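Local coordinates for protein 2-dehydropantoate 2-reductase (Bacillus subtilis, PDB 3EGO) that probably catalyses the NADPH-dependent reduction of ketopantoate to pantoate, the second step of the branch that supplies pantoate for pantothenate synthesis, at residues I121-A126 against A141-A146; G114-V119 against P152-I157; L21-D26 against H161-F166; D69-T74 against E88-T93; C220-L225 against G266-E271. All coordinates share one frame; numbering follows the deposited sequence.

Contact 1: residues I121-A126 against A141-A146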
# COMPACT_ATOMS: atom_id res chain seq x y z
N ILE A 121 -1.27 28.99 -5.91
CA ILE A 121 -0.93 28.04 -4.89
C ILE A 121 -0.84 28.74 -3.56
O ILE A 121 -0.54 29.94 -3.47
CB ILE A 121 0.39 27.33 -5.18
CG1 ILE A 121 1.54 28.35 -5.26
CG2 ILE A 121 0.28 26.51 -6.49
CD1 ILE A 121 2.88 27.65 -5.43
N VAL A 122 -1.11 27.98 -2.52
CA VAL A 122 -1.10 28.52 -1.18
C VAL A 122 0.09 27.92 -0.46
O VAL A 122 0.12 26.70 -0.24
CB VAL A 122 -2.36 28.08 -0.42
CG1 VAL A 122 -2.28 28.50 1.06
CG2 VAL A 122 -3.62 28.64 -1.10
N GLU A 123 1.04 28.75 -0.06
CA GLU A 123 2.20 28.29 0.70
C GLU A 123 2.15 28.51 2.21
O GLU A 123 3.13 28.25 2.92
CB GLU A 123 3.46 28.97 0.16
CG GLU A 123 3.65 28.76 -1.35
CD GLU A 123 4.96 29.40 -1.87
OE1 GLU A 123 5.58 28.82 -2.80
OE2 GLU A 123 5.37 30.48 -1.35
N HIS A 124 1.02 28.98 2.70
CA HIS A 124 0.82 29.12 4.14
C HIS A 124 0.61 27.77 4.72
O HIS A 124 0.18 26.87 4.01
CB HIS A 124 -0.45 29.91 4.37
CG HIS A 124 -0.37 31.34 3.96
ND1 HIS A 124 0.37 32.27 4.65
CD2 HIS A 124 -0.95 32.00 2.93
CE1 HIS A 124 0.25 33.44 4.07
NE2 HIS A 124 -0.55 33.32 3.03
N GLY A 125 0.89 27.64 6.02
CA GLY A 125 0.44 26.53 6.83
C GLY A 125 -0.83 27.01 7.52
O GLY A 125 -0.85 28.07 8.10
N ALA A 126 -1.89 26.23 7.47
CA ALA A 126 -3.12 26.63 8.14
C ALA A 126 -3.88 25.38 8.53
O ALA A 126 -3.98 24.43 7.74
CB ALA A 126 -3.97 27.49 7.20
N ALA A 141 2.70 32.53 1.87
CA ALA A 141 2.23 33.49 0.88
C ALA A 141 1.24 32.78 -0.02
O ALA A 141 1.15 31.55 0.01
CB ALA A 141 3.42 33.97 0.03
N ILE A 142 0.51 33.55 -0.82
CA ILE A 142 -0.24 33.02 -1.94
C ILE A 142 0.42 33.54 -3.19
O ILE A 142 0.81 34.71 -3.24
CB ILE A 142 -1.71 33.45 -1.89
CG1 ILE A 142 -2.43 32.67 -0.76
CG2 ILE A 142 -2.42 33.20 -3.26
CD1 ILE A 142 -3.96 33.14 -0.56
N LYS A 143 0.57 32.68 -4.18
CA LYS A 143 1.08 33.11 -5.49
C LYS A 143 0.06 32.77 -6.56
O LYS A 143 -0.56 31.70 -6.56
CB LYS A 143 2.43 32.42 -5.78
CG LYS A 143 3.56 32.83 -4.83
CD LYS A 143 4.77 31.95 -4.98
CE LYS A 143 6.02 32.57 -4.35
NZ LYS A 143 6.93 31.52 -3.82
N TRP A 144 -0.16 33.69 -7.49
CA TRP A 144 -1.21 33.48 -8.48
C TRP A 144 -0.73 33.91 -9.87
O TRP A 144 0.26 34.66 -9.99
CB TRP A 144 -2.49 34.24 -8.12
CG TRP A 144 -2.27 35.70 -8.09
CD1 TRP A 144 -1.68 36.43 -7.08
CD2 TRP A 144 -2.61 36.62 -9.13
NE1 TRP A 144 -1.63 37.76 -7.44
CE2 TRP A 144 -2.21 37.91 -8.69
CE3 TRP A 144 -3.22 36.48 -10.39
CZ2 TRP A 144 -2.36 39.08 -9.49
CZ3 TRP A 144 -3.39 37.64 -11.19
CH2 TRP A 144 -2.96 38.92 -10.73
N SER A 145 -1.43 33.43 -10.90
CA SER A 145 -1.13 33.73 -12.31
C SER A 145 -2.44 33.84 -13.04
O SER A 145 -3.44 33.30 -12.57
CB SER A 145 -0.36 32.58 -12.92
OG SER A 145 0.82 32.32 -12.19
N ALA A 146 -2.45 34.51 -14.20
CA ALA A 146 -3.61 34.46 -15.10
C ALA A 146 -3.70 33.12 -15.85
O ALA A 146 -2.70 32.58 -16.33
CB ALA A 146 -3.54 35.64 -16.20

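Contact 2: residues G114-V119 against P152-I157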
# COMPACT_ATOMS: atom_id res chain seq x y z
N GLY A 114 -17.63 33.26 -19.51
CA GLY A 114 -17.15 34.63 -19.64
C GLY A 114 -16.36 35.08 -18.43
O GLY A 114 -16.13 36.28 -18.22
N HIS A 115 -15.94 34.12 -17.61
CA HIS A 115 -15.22 34.43 -16.38
C HIS A 115 -13.76 34.70 -16.68
O HIS A 115 -13.20 34.16 -17.64
CB HIS A 115 -15.33 33.24 -15.42
CG HIS A 115 -16.67 33.11 -14.76
ND1 HIS A 115 -17.33 34.18 -14.19
CD2 HIS A 115 -17.45 32.03 -14.54
CE1 HIS A 115 -18.46 33.76 -13.66
NE2 HIS A 115 -18.56 32.46 -13.86
N SER A 116 -13.13 35.56 -15.88
CA SER A 116 -11.68 35.69 -15.91
C SER A 116 -11.10 34.70 -14.93
O SER A 116 -11.35 34.80 -13.74
CB SER A 116 -11.22 37.10 -15.50
OG SER A 116 -11.74 38.11 -16.36
N ILE A 117 -10.27 33.79 -15.42
CA ILE A 117 -9.78 32.69 -14.60
C ILE A 117 -8.35 32.89 -14.20
O ILE A 117 -7.47 33.12 -15.04
CB ILE A 117 -9.89 31.36 -15.31
CG1 ILE A 117 -11.31 31.16 -15.84
CG2 ILE A 117 -9.50 30.20 -14.35
CD1 ILE A 117 -12.38 31.24 -14.76
N TYR A 118 -8.13 32.74 -12.89
CA TYR A 118 -6.82 32.81 -12.28
C TYR A 118 -6.61 31.54 -11.49
O TYR A 118 -7.56 30.92 -10.98
CB TYR A 118 -6.71 34.05 -11.38
CG TYR A 118 -7.09 35.31 -12.15
CD1 TYR A 118 -6.15 35.97 -12.96
CD2 TYR A 118 -8.38 35.79 -12.12
CE1 TYR A 118 -6.53 37.11 -13.70
CE2 TYR A 118 -8.77 36.91 -12.85
CZ TYR A 118 -7.84 37.57 -13.64
OH TYR A 118 -8.26 38.67 -14.35
N VAL A 119 -5.35 31.22 -11.32
CA VAL A 119 -4.93 29.97 -10.73
C VAL A 119 -3.77 30.29 -9.78
O VAL A 119 -2.96 31.15 -10.08
CB VAL A 119 -4.54 29.11 -11.99
CG1 VAL A 119 -3.05 28.86 -12.17
CG2 VAL A 119 -5.58 27.98 -12.34
N PRO A 152 -4.32 40.21 -15.90
CA PRO A 152 -3.83 40.21 -14.52
C PRO A 152 -4.23 41.48 -13.79
O PRO A 152 -4.53 41.43 -12.59
CB PRO A 152 -2.31 40.17 -14.68
CG PRO A 152 -2.05 39.79 -16.09
CD PRO A 152 -3.24 40.13 -16.90
N ASP A 153 -4.26 42.60 -14.51
CA ASP A 153 -4.49 43.89 -13.85
C ASP A 153 -5.84 43.91 -13.15
O ASP A 153 -6.01 44.62 -12.18
CB ASP A 153 -4.36 45.05 -14.84
CG ASP A 153 -2.92 45.35 -15.20
OD1 ASP A 153 -1.98 44.90 -14.46
OD2 ASP A 153 -2.73 46.05 -16.21
N ARG A 154 -6.78 43.09 -13.61
CA ARG A 154 -8.08 42.98 -12.94
C ARG A 154 -8.00 42.76 -11.43
O ARG A 154 -8.89 43.18 -10.69
CB ARG A 154 -8.96 41.91 -13.60
CG ARG A 154 -9.71 42.40 -14.82
CD ARG A 154 -10.57 41.32 -15.48
NE ARG A 154 -11.82 41.01 -14.78
CZ ARG A 154 -12.92 41.76 -14.83
NH1 ARG A 154 -12.93 42.92 -15.49
NH2 ARG A 154 -14.02 41.37 -14.18
N LEU A 155 -6.94 42.12 -10.95
CA LEU A 155 -6.82 41.88 -9.51
C LEU A 155 -5.99 42.90 -8.73
O LEU A 155 -5.75 42.70 -7.54
CB LEU A 155 -6.31 40.47 -9.23
CG LEU A 155 -7.13 39.35 -9.85
CD1 LEU A 155 -6.62 38.02 -9.37
CD2 LEU A 155 -8.66 39.49 -9.62
N ASN A 156 -5.57 43.98 -9.41
CA ASN A 156 -4.67 44.99 -8.84
C ASN A 156 -5.24 45.68 -7.63
O ASN A 156 -4.56 45.81 -6.61
CB ASN A 156 -4.36 46.12 -9.87
CG ASN A 156 -3.32 45.72 -10.92
OD1 ASN A 156 -2.68 44.66 -10.83
ND2 ASN A 156 -3.14 46.58 -11.93
N ILE A 157 -6.48 46.15 -7.74
CA ILE A 157 -7.08 46.89 -6.65
C ILE A 157 -7.38 45.90 -5.55
O ILE A 157 -7.06 46.16 -4.39
CB ILE A 157 -8.33 47.71 -7.09
CG1 ILE A 157 -7.91 48.83 -8.05
CG2 ILE A 157 -9.01 48.34 -5.90
CD1 ILE A 157 -9.11 49.51 -8.74

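Contact 3: residues L21-D26 against H161-F166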
# COMPACT_ATOMS: atom_id res chain seq x y z
N LEU A 21 -8.60 38.59 4.07
CA LEU A 21 -9.20 39.47 3.04
C LEU A 21 -10.31 40.35 3.65
O LEU A 21 -10.52 41.48 3.22
CB LEU A 21 -9.77 38.65 1.86
CG LEU A 21 -8.66 37.92 1.05
CD1 LEU A 21 -9.24 36.88 0.05
CD2 LEU A 21 -7.77 38.99 0.35
N SER A 22 -10.93 39.87 4.71
CA SER A 22 -11.92 40.67 5.47
C SER A 22 -11.31 41.95 6.04
O SER A 22 -12.04 42.91 6.33
CB SER A 22 -12.50 39.84 6.61
OG SER A 22 -11.65 39.93 7.75
N LEU A 23 -9.99 42.01 6.19
CA LEU A 23 -9.34 43.22 6.69
C LEU A 23 -9.43 44.38 5.73
O LEU A 23 -9.22 45.51 6.14
CB LEU A 23 -7.86 42.99 7.05
CG LEU A 23 -7.56 41.92 8.11
CD1 LEU A 23 -6.07 41.69 8.17
CD2 LEU A 23 -8.05 42.33 9.47
N TYR A 24 -9.74 44.09 4.46
CA TYR A 24 -9.72 45.06 3.40
C TYR A 24 -10.99 45.05 2.61
O TYR A 24 -11.29 46.01 1.90
CB TYR A 24 -8.52 44.84 2.46
CG TYR A 24 -7.23 45.09 3.15
CD1 TYR A 24 -6.54 44.05 3.76
CD2 TYR A 24 -6.74 46.40 3.30
CE1 TYR A 24 -5.37 44.29 4.43
CE2 TYR A 24 -5.56 46.64 3.98
CZ TYR A 24 -4.88 45.57 4.53
OH TYR A 24 -3.72 45.77 5.24
N HIS A 25 -11.75 43.97 2.68
CA HIS A 25 -12.89 43.84 1.81
C HIS A 25 -14.10 43.23 2.52
O HIS A 25 -13.98 42.75 3.62
CB HIS A 25 -12.56 42.94 0.62
CG HIS A 25 -11.39 43.38 -0.20
ND1 HIS A 25 -11.42 44.52 -0.98
CD2 HIS A 25 -10.17 42.82 -0.39
CE1 HIS A 25 -10.26 44.66 -1.60
NE2 HIS A 25 -9.48 43.65 -1.25
N ASP A 26 -15.25 43.24 1.85
CA ASP A 26 -16.43 42.51 2.30
C ASP A 26 -16.44 41.02 1.89
O ASP A 26 -16.61 40.67 0.72
CB ASP A 26 -17.70 43.20 1.78
CG ASP A 26 -18.00 44.48 2.51
OD1 ASP A 26 -17.42 44.70 3.59
OD2 ASP A 26 -18.85 45.25 2.02
N HIS A 161 -3.51 46.04 -1.27
CA HIS A 161 -3.07 46.10 0.11
C HIS A 161 -3.38 44.82 0.88
O HIS A 161 -4.54 44.38 0.92
CB HIS A 161 -3.73 47.29 0.81
CG HIS A 161 -3.22 48.60 0.32
ND1 HIS A 161 -4.04 49.59 -0.18
CD2 HIS A 161 -1.95 49.08 0.22
CE1 HIS A 161 -3.31 50.63 -0.55
NE2 HIS A 161 -2.04 50.35 -0.32
N ASN A 162 -2.35 44.23 1.46
CA ASN A 162 -2.57 43.04 2.30
C ASN A 162 -1.89 43.07 3.66
O ASN A 162 -0.91 43.78 3.82
CB ASN A 162 -2.22 41.79 1.53
CG ASN A 162 -3.29 41.44 0.55
OD1 ASN A 162 -3.16 41.72 -0.62
ND2 ASN A 162 -4.41 40.91 1.05
N HIS A 163 -2.40 42.30 4.63
CA HIS A 163 -1.69 42.15 5.91
C HIS A 163 -0.28 41.66 5.65
O HIS A 163 -0.06 40.84 4.77
CB HIS A 163 -2.41 41.14 6.82
CG HIS A 163 -1.96 41.18 8.25
ND1 HIS A 163 -0.78 40.62 8.67
CD2 HIS A 163 -2.53 41.73 9.34
CE1 HIS A 163 -0.64 40.82 9.97
NE2 HIS A 163 -1.70 41.47 10.41
N SER A 164 0.68 42.09 6.47
CA SER A 164 2.06 41.69 6.27
C SER A 164 2.18 40.18 6.25
O SER A 164 3.07 39.63 5.59
CB SER A 164 2.93 42.27 7.38
OG SER A 164 2.89 43.68 7.33
N ASP A 165 1.30 39.49 6.97
CA ASP A 165 1.46 38.04 7.12
C ASP A 165 0.67 37.25 6.10
O ASP A 165 0.73 36.02 6.12
CB ASP A 165 1.08 37.55 8.52
CG ASP A 165 2.02 38.04 9.62
OD1 ASP A 165 3.25 38.07 9.42
OD2 ASP A 165 1.51 38.32 10.70
N PHE A 166 -0.02 37.98 5.21
CA PHE A 166 -0.81 37.43 4.14
C PHE A 166 -0.32 38.01 2.80
O PHE A 166 -1.09 38.57 2.10
CB PHE A 166 -2.32 37.76 4.32
CG PHE A 166 -3.26 36.82 3.58
CD1 PHE A 166 -3.34 35.44 3.92
CD2 PHE A 166 -4.07 37.31 2.54
CE1 PHE A 166 -4.23 34.57 3.20
CE2 PHE A 166 -4.95 36.46 1.84
CZ PHE A 166 -5.02 35.09 2.16

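Contact 4: residues D69-T74 against E88-T93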
# COMPACT_ATOMS: atom_id res chain seq x y z
N ASP A 69 -17.08 40.55 -6.61
CA ASP A 69 -15.94 41.06 -7.37
C ASP A 69 -14.86 40.00 -7.58
O ASP A 69 -14.15 40.02 -8.59
CB ASP A 69 -15.39 42.30 -6.69
CG ASP A 69 -16.40 43.44 -6.71
OD1 ASP A 69 -16.96 43.69 -7.80
OD2 ASP A 69 -16.67 44.04 -5.65
N LEU A 70 -14.75 39.08 -6.63
CA LEU A 70 -13.84 37.96 -6.82
C LEU A 70 -14.40 36.74 -6.09
O LEU A 70 -15.01 36.87 -5.01
CB LEU A 70 -12.45 38.33 -6.27
CG LEU A 70 -11.34 37.28 -6.15
CD1 LEU A 70 -10.82 36.70 -7.46
CD2 LEU A 70 -10.16 37.88 -5.35
N LEU A 71 -14.23 35.58 -6.69
CA LEU A 71 -14.47 34.32 -6.01
C LEU A 71 -13.17 33.56 -5.87
O LEU A 71 -12.41 33.43 -6.83
CB LEU A 71 -15.46 33.45 -6.77
CG LEU A 71 -16.87 34.05 -6.77
CD1 LEU A 71 -17.78 33.25 -7.72
CD2 LEU A 71 -17.40 34.06 -5.37
N VAL A 72 -12.93 33.03 -4.68
CA VAL A 72 -11.71 32.32 -4.41
C VAL A 72 -12.14 30.92 -4.07
O VAL A 72 -12.88 30.74 -3.10
CB VAL A 72 -10.93 32.91 -3.23
CG1 VAL A 72 -9.67 32.03 -2.96
CG2 VAL A 72 -10.53 34.39 -3.47
N VAL A 73 -11.72 29.96 -4.87
CA VAL A 73 -12.19 28.57 -4.75
C VAL A 73 -11.16 27.71 -4.05
O VAL A 73 -10.04 27.55 -4.53
CB VAL A 73 -12.55 27.97 -6.14
CG1 VAL A 73 -12.89 26.42 -6.01
CG2 VAL A 73 -13.73 28.73 -6.77
N THR A 74 -11.54 27.16 -2.90
CA THR A 74 -10.59 26.49 -2.02
C THR A 74 -11.02 25.03 -1.71
O THR A 74 -10.33 24.35 -0.94
CB THR A 74 -10.42 27.27 -0.67
OG1 THR A 74 -11.63 27.20 0.08
CG2 THR A 74 -10.15 28.75 -0.92
N GLU A 88 -21.83 28.70 -13.37
CA GLU A 88 -22.48 28.96 -14.65
C GLU A 88 -23.73 29.85 -14.54
O GLU A 88 -24.11 30.52 -15.49
CB GLU A 88 -22.81 27.65 -15.36
CG GLU A 88 -21.56 26.86 -15.75
CD GLU A 88 -21.83 25.37 -15.84
OE1 GLU A 88 -22.92 24.94 -15.39
OE2 GLU A 88 -20.97 24.62 -16.35
N ARG A 89 -24.34 29.87 -13.36
CA ARG A 89 -25.59 30.61 -13.17
C ARG A 89 -25.40 32.00 -12.58
O ARG A 89 -26.37 32.65 -12.17
CB ARG A 89 -26.55 29.78 -12.32
CG ARG A 89 -26.89 28.44 -12.95
CD ARG A 89 -27.67 27.55 -12.01
NE ARG A 89 -27.10 26.21 -12.03
CZ ARG A 89 -27.43 25.26 -12.91
NH1 ARG A 89 -28.36 25.50 -13.83
NH2 ARG A 89 -26.84 24.08 -12.86
N ILE A 90 -24.16 32.47 -12.52
CA ILE A 90 -23.88 33.81 -12.03
C ILE A 90 -23.25 34.66 -13.13
O ILE A 90 -22.79 34.14 -14.15
CB ILE A 90 -22.90 33.78 -10.83
CG1 ILE A 90 -21.70 32.88 -11.15
CG2 ILE A 90 -23.62 33.31 -9.57
CD1 ILE A 90 -20.64 32.90 -10.07
N GLY A 91 -23.21 35.96 -12.90
CA GLY A 91 -22.58 36.87 -13.85
C GLY A 91 -21.08 36.63 -13.97
O GLY A 91 -20.43 36.08 -13.06
N LYS A 92 -20.53 37.04 -15.11
CA LYS A 92 -19.12 36.83 -15.35
C LYS A 92 -18.38 37.57 -14.25
O LYS A 92 -18.83 38.63 -13.80
CB LYS A 92 -18.72 37.33 -16.74
CG LYS A 92 -18.37 38.81 -16.80
N THR A 93 -17.27 36.99 -13.78
CA THR A 93 -16.45 37.68 -12.80
C THR A 93 -15.06 37.08 -12.77
O THR A 93 -14.69 36.30 -13.67
CB THR A 93 -17.08 37.66 -11.38
OG1 THR A 93 -16.33 38.51 -10.51
CG2 THR A 93 -17.12 36.22 -10.82

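Contact 5: residues C220-L225 against G266-E271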
# COMPACT_ATOMS: atom_id res chain seq x y z
N CYS A 220 8.38 13.99 -13.82
CA CYS A 220 9.20 15.04 -14.44
C CYS A 220 9.04 15.06 -15.97
O CYS A 220 8.77 16.12 -16.55
CB CYS A 220 10.65 14.89 -14.00
SG CYS A 220 11.83 16.14 -14.66
N ARG A 221 9.15 13.90 -16.61
CA ARG A 221 8.92 13.81 -18.05
C ARG A 221 7.49 14.14 -18.49
O ARG A 221 7.29 14.85 -19.49
CB ARG A 221 9.33 12.44 -18.60
CG ARG A 221 9.08 12.28 -20.10
CD ARG A 221 9.79 13.38 -20.95
NE ARG A 221 9.42 13.29 -22.36
CZ ARG A 221 8.32 13.84 -22.88
NH1 ARG A 221 7.50 14.55 -22.10
NH2 ARG A 221 8.03 13.68 -24.17
N ILE A 222 6.48 13.64 -17.77
CA ILE A 222 5.09 13.90 -18.13
C ILE A 222 4.81 15.42 -18.10
O ILE A 222 4.10 15.96 -18.97
CB ILE A 222 4.12 13.19 -17.12
CG1 ILE A 222 4.14 11.66 -17.32
CG2 ILE A 222 2.72 13.69 -17.27
CD1 ILE A 222 3.72 10.86 -16.04
N LEU A 223 5.37 16.09 -17.11
CA LEU A 223 5.14 17.54 -16.94
C LEU A 223 6.06 18.39 -17.83
O LEU A 223 5.85 19.63 -17.95
CB LEU A 223 5.36 17.96 -15.48
CG LEU A 223 4.39 17.35 -14.48
CD1 LEU A 223 4.92 17.53 -13.07
CD2 LEU A 223 2.94 17.88 -14.62
N LYS A 224 7.10 17.76 -18.39
CA LYS A 224 8.10 18.46 -19.19
C LYS A 224 8.74 19.61 -18.41
O LYS A 224 8.78 20.75 -18.87
CB LYS A 224 7.44 18.99 -20.47
CG LYS A 224 6.97 17.90 -21.41
CD LYS A 224 5.98 18.43 -22.42
CE LYS A 224 5.73 17.43 -23.52
NZ LYS A 224 4.68 17.91 -24.47
N LEU A 225 9.24 19.30 -17.22
CA LEU A 225 9.82 20.31 -16.35
C LEU A 225 11.11 20.86 -16.93
O LEU A 225 12.01 20.10 -17.31
CB LEU A 225 10.11 19.71 -14.98
CG LEU A 225 8.86 19.28 -14.23
CD1 LEU A 225 9.23 18.92 -12.81
CD2 LEU A 225 7.81 20.39 -14.27
N GLY A 266 -3.88 11.35 -10.62
CA GLY A 266 -4.82 11.10 -11.72
C GLY A 266 -4.59 12.07 -12.87
O GLY A 266 -4.82 11.76 -14.06
N TYR A 267 -4.12 13.26 -12.52
CA TYR A 267 -3.79 14.24 -13.56
C TYR A 267 -2.52 13.86 -14.36
O TYR A 267 -2.49 13.98 -15.60
CB TYR A 267 -3.66 15.63 -12.95
CG TYR A 267 -2.94 16.61 -13.83
CD1 TYR A 267 -3.63 17.40 -14.73
CD2 TYR A 267 -1.58 16.75 -13.74
CE1 TYR A 267 -2.97 18.32 -15.53
CE2 TYR A 267 -0.90 17.66 -14.53
CZ TYR A 267 -1.61 18.43 -15.44
OH TYR A 267 -0.96 19.35 -16.26
N LEU A 268 -1.47 13.44 -13.66
CA LEU A 268 -0.28 12.91 -14.28
C LEU A 268 -0.63 11.70 -15.17
O LEU A 268 -0.11 11.57 -16.29
CB LEU A 268 0.73 12.52 -13.22
CG LEU A 268 1.39 13.73 -12.53
CD1 LEU A 268 2.11 13.33 -11.27
CD2 LEU A 268 2.39 14.41 -13.47
N LEU A 269 -1.52 10.84 -14.70
CA LEU A 269 -1.89 9.65 -15.49
C LEU A 269 -2.55 10.06 -16.81
O LEU A 269 -2.19 9.52 -17.87
CB LEU A 269 -2.77 8.69 -14.70
CG LEU A 269 -2.06 8.12 -13.44
CD1 LEU A 269 -2.99 7.14 -12.73
CD2 LEU A 269 -0.74 7.45 -13.76
N LYS A 270 -3.48 11.00 -16.75
CA LYS A 270 -4.16 11.50 -17.95
C LYS A 270 -3.18 12.11 -18.90
O LYS A 270 -3.26 11.91 -20.11
CB LYS A 270 -5.24 12.51 -17.59
CG LYS A 270 -6.46 11.84 -16.97
CD LYS A 270 -7.32 12.83 -16.23
CE LYS A 270 -8.74 12.30 -16.14
NZ LYS A 270 -9.68 13.37 -15.70
N GLU A 271 -2.21 12.84 -18.35
CA GLU A 271 -1.17 13.45 -19.18
C GLU A 271 -0.17 12.47 -19.79
O GLU A 271 0.27 12.67 -20.94
CB GLU A 271 -0.45 14.56 -18.39
CG GLU A 271 -1.31 15.77 -18.17
CD GLU A 271 -1.53 16.52 -19.46
OE1 GLU A 271 -0.54 16.71 -20.19
OE2 GLU A 271 -2.69 16.90 -19.75

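Contact 1: residues I121-A126 against A141-A146
Glu-123 and Lys-143 both carry CG anti to the carbonyl carbon (chi1 -55° and -65°), and from these starts the extended glutamate and the lysine, bent at chi4, converge in a salt bridge. Lys-143 NZ lies 3.1 Å from Glu-123 OE2, on its syn side and 27° out of the carboxylate plane, with a weaker bond to OE1. The backbones that carry this pair run antiparallel. Ile-121 and Lys-143 form a hydrogen-bonded pair, Ile-121 N to Lys-143 O at 2.9 Å and Lys-143 N to Ile-121 O at 3.0 Å; Val-122 and Ile-142 form the adjoining non-hydrogen-bonded pair, meeting through CG2 and CG1. Past the regular strand, Glu-123 N still donates to Ala-141 O, at 2.8 Å. The His-124 ring then covers the start of the opposite segment, with Ala-141 N 3.4 Å above the ring plane, over its centre. The two faces of the sheet meet different helices. Val-122 and Ile-142 pack on helix 12-22, through Val-13 and Cys-17 respectively, whereas Ile-121 touches helix 174-195 near Lys-181, the probable proton donor. Strand 142-146 pairs on its other edge with strand 168-170.

Contact 2: residues G114-V119 against P152-I157
Leu-155 CD1 sits over the centre of the Tyr-118 ring, 4.0 Å from the centroid and only 13° off the ring normal, a CH-pi contact over the face. Its sister methyl CD2 approaches Tyr-118 CE2 at 4.1 Å, while Pro-152 CA comes to CE1. At the phenol end, Tyr-118 OH lies 3.4 Å from Arg-154 CB. The arginine side chain crosses the tyrosine at about a right angle, although ring and guanidinium planes are nearly coplanar, 8° apart. Bent at chi3 (76°), the arginine brings NE to 3.3 Å from Ser-116 OG, at an angle too poor for a hydrogen bond.

The second shell sets these groups: Tyr-118 OH is hydrogen-bonded to Glu-151 O, and Arg-154 NE to Asn-94 OD1. A Leu-155 N to Pro-152 O bond of 3.0 Å holds the turn that presents Leu-155. The contact thus lays the loop between strands 142-146 and 168-170 against strand 116-128, whose neighbour 94-97 also meets Tyr-118 and Leu-155, through Leu-96 and Asn-94.

Contact 3: residues L21-D26 against H161-F166
Tyr-24 lies against the backbone of His-161 to His-163, and its ring can be followed outward from a CB directed at that segment. CG is anti to the carbonyl carbon (chi1 -66°); beyond it, His-161 O stands 3.4 Å above the ring plane, over its centre. The oxygen is nearest CD1, at 3.5 Å, with CG and CE1 scarcely farther, and it stays near the whole ring. At CE2 the nearest atom is His-161 CB, at 3.7 Å, the two side chains crossing at about a right angle. CE1, on the other side, reaches His-163 N at 3.6 Å. At the tip, OH comes to 3.6 Å from Asn-162 C.

Two leucines of the same segment extend the contact. Leu-23 CD1 meets His-163 CD2 at 3.7 Å, and Leu-21 CG meets Phe-166 CE2 at 4.1 Å. The far segment is folded as a type I beta turn from His-163 to Phe-166, in which Asp-165 N donates in the ring plane to His-163 ND1 at 2.9 Å. Tyr-20 of helix 12-22 lies edge-to-face with His-163, and its ring also meets Phe-166.

The end of the first Rossmann helix and this loop are therefore joined by van der Waals packing, a tyrosine ring on peptide groups and leucine side chains beside rings.

Contact 4: residues D69-T74 against E88-T93
Ile-90 is the first residue of 88-93 to meet strand 70-73, and it does so through a single methyl: its CD1 comes to 3.7 Å from Leu-71 CD1, the two side chains reaching toward each other tip to tip. The isoleucine places CG1 between its backbone N and carbonyl carbon (chi1 48°), and an extended chi2 carries CD1 outward from there. Through Gly-91 and Lys-92 the chain comes on to Thr-93; the touching parts, 69 to 71 and 90 to 93, have end-to-end directions 106° apart.

This is the return leg of a beta-alpha-beta crossover in the Rossmann domain: strand 70-73 leads to helix 80-86, and the loop described here delivers the chain to strand 94-97, parallel to the first and beside it in the sheet.

Thr-93 comes last and lies closest to the strand's beginning, its CA 6.4 Å from the CA of Asp-69. Its OG1 is anti to the backbone N (chi1 -172°) and approaches Asp-69 O at 3.3 Å, but the angle is too poor for a hydrogen bond; the bond it does make is to Phe-68 O. The other branch, CG2, comes to 4.3 Å from Leu-71 CD1. Thr-93 N is bonded to His-115 ND1, and Asp-69 OD2 to Lys-4 N.

Contact 5: residues C220-L225 against G266-E271
Helices 206-223 and 261-274 approach to 6.4 Å between Ile-222 CA and Glu-271 CA, where the first helix is ending in a Schellman motif with Lys-224, at positive phi, as its C-prime residue. Ile-222 fills the close point: its CG2, anti to the backbone N, rests 3.5 Å from Glu-271 CB and 3.7 Å from Leu-268 O. Leu-223 works beside it, crossing Leu-268 at about a right angle, with CG 3.7 Å from Leu-268 CD2. The Leu-223 methyl CD2 also meets the edge of the Tyr-267 ring, in its plane, 3.8 Å from CE2. Over one face of that ring lies CG of Glu-271, offset toward the rim.

The tyrosine ring stacks with His-106, which also bonds Glu-271 OE2. Across the interface itself the meeting is largely apolar: methyls against methyl, methylene and ring edge, with one backbone carbonyl beside Ile-222 CG2. Glu-271 contributes CB to the contact with Ile-222, while its carboxylate finds a polar partner outside the two segments.

How the contacts relate
Contacts 1, 2 and 4 belong to one sheet: contacts 1 and 2 share strand 116-128, their centres about 15 Å apart, and Ser-145 N probably bonds Val-119 O at 2.9 Å. Contact 2 lies about 11 Å from contact 4, centre to centre, where Ser-116 N probably bonds Thr-93 O. Contact 3 closes the longest loop along the chain, with contacts 1, 2 and 4 nested inside it, and it meets contact 1 where His-124 packs on Phe-166. Contact 5 stands apart in the C-terminal helices, about 35 Å from contact 3, centre to centre. Contact 1 is nearest the probable active site: it holds Ala-126, inferred to bind NADP, and the side chains of Ile-121 and Lys-181 are about 4 Å apart.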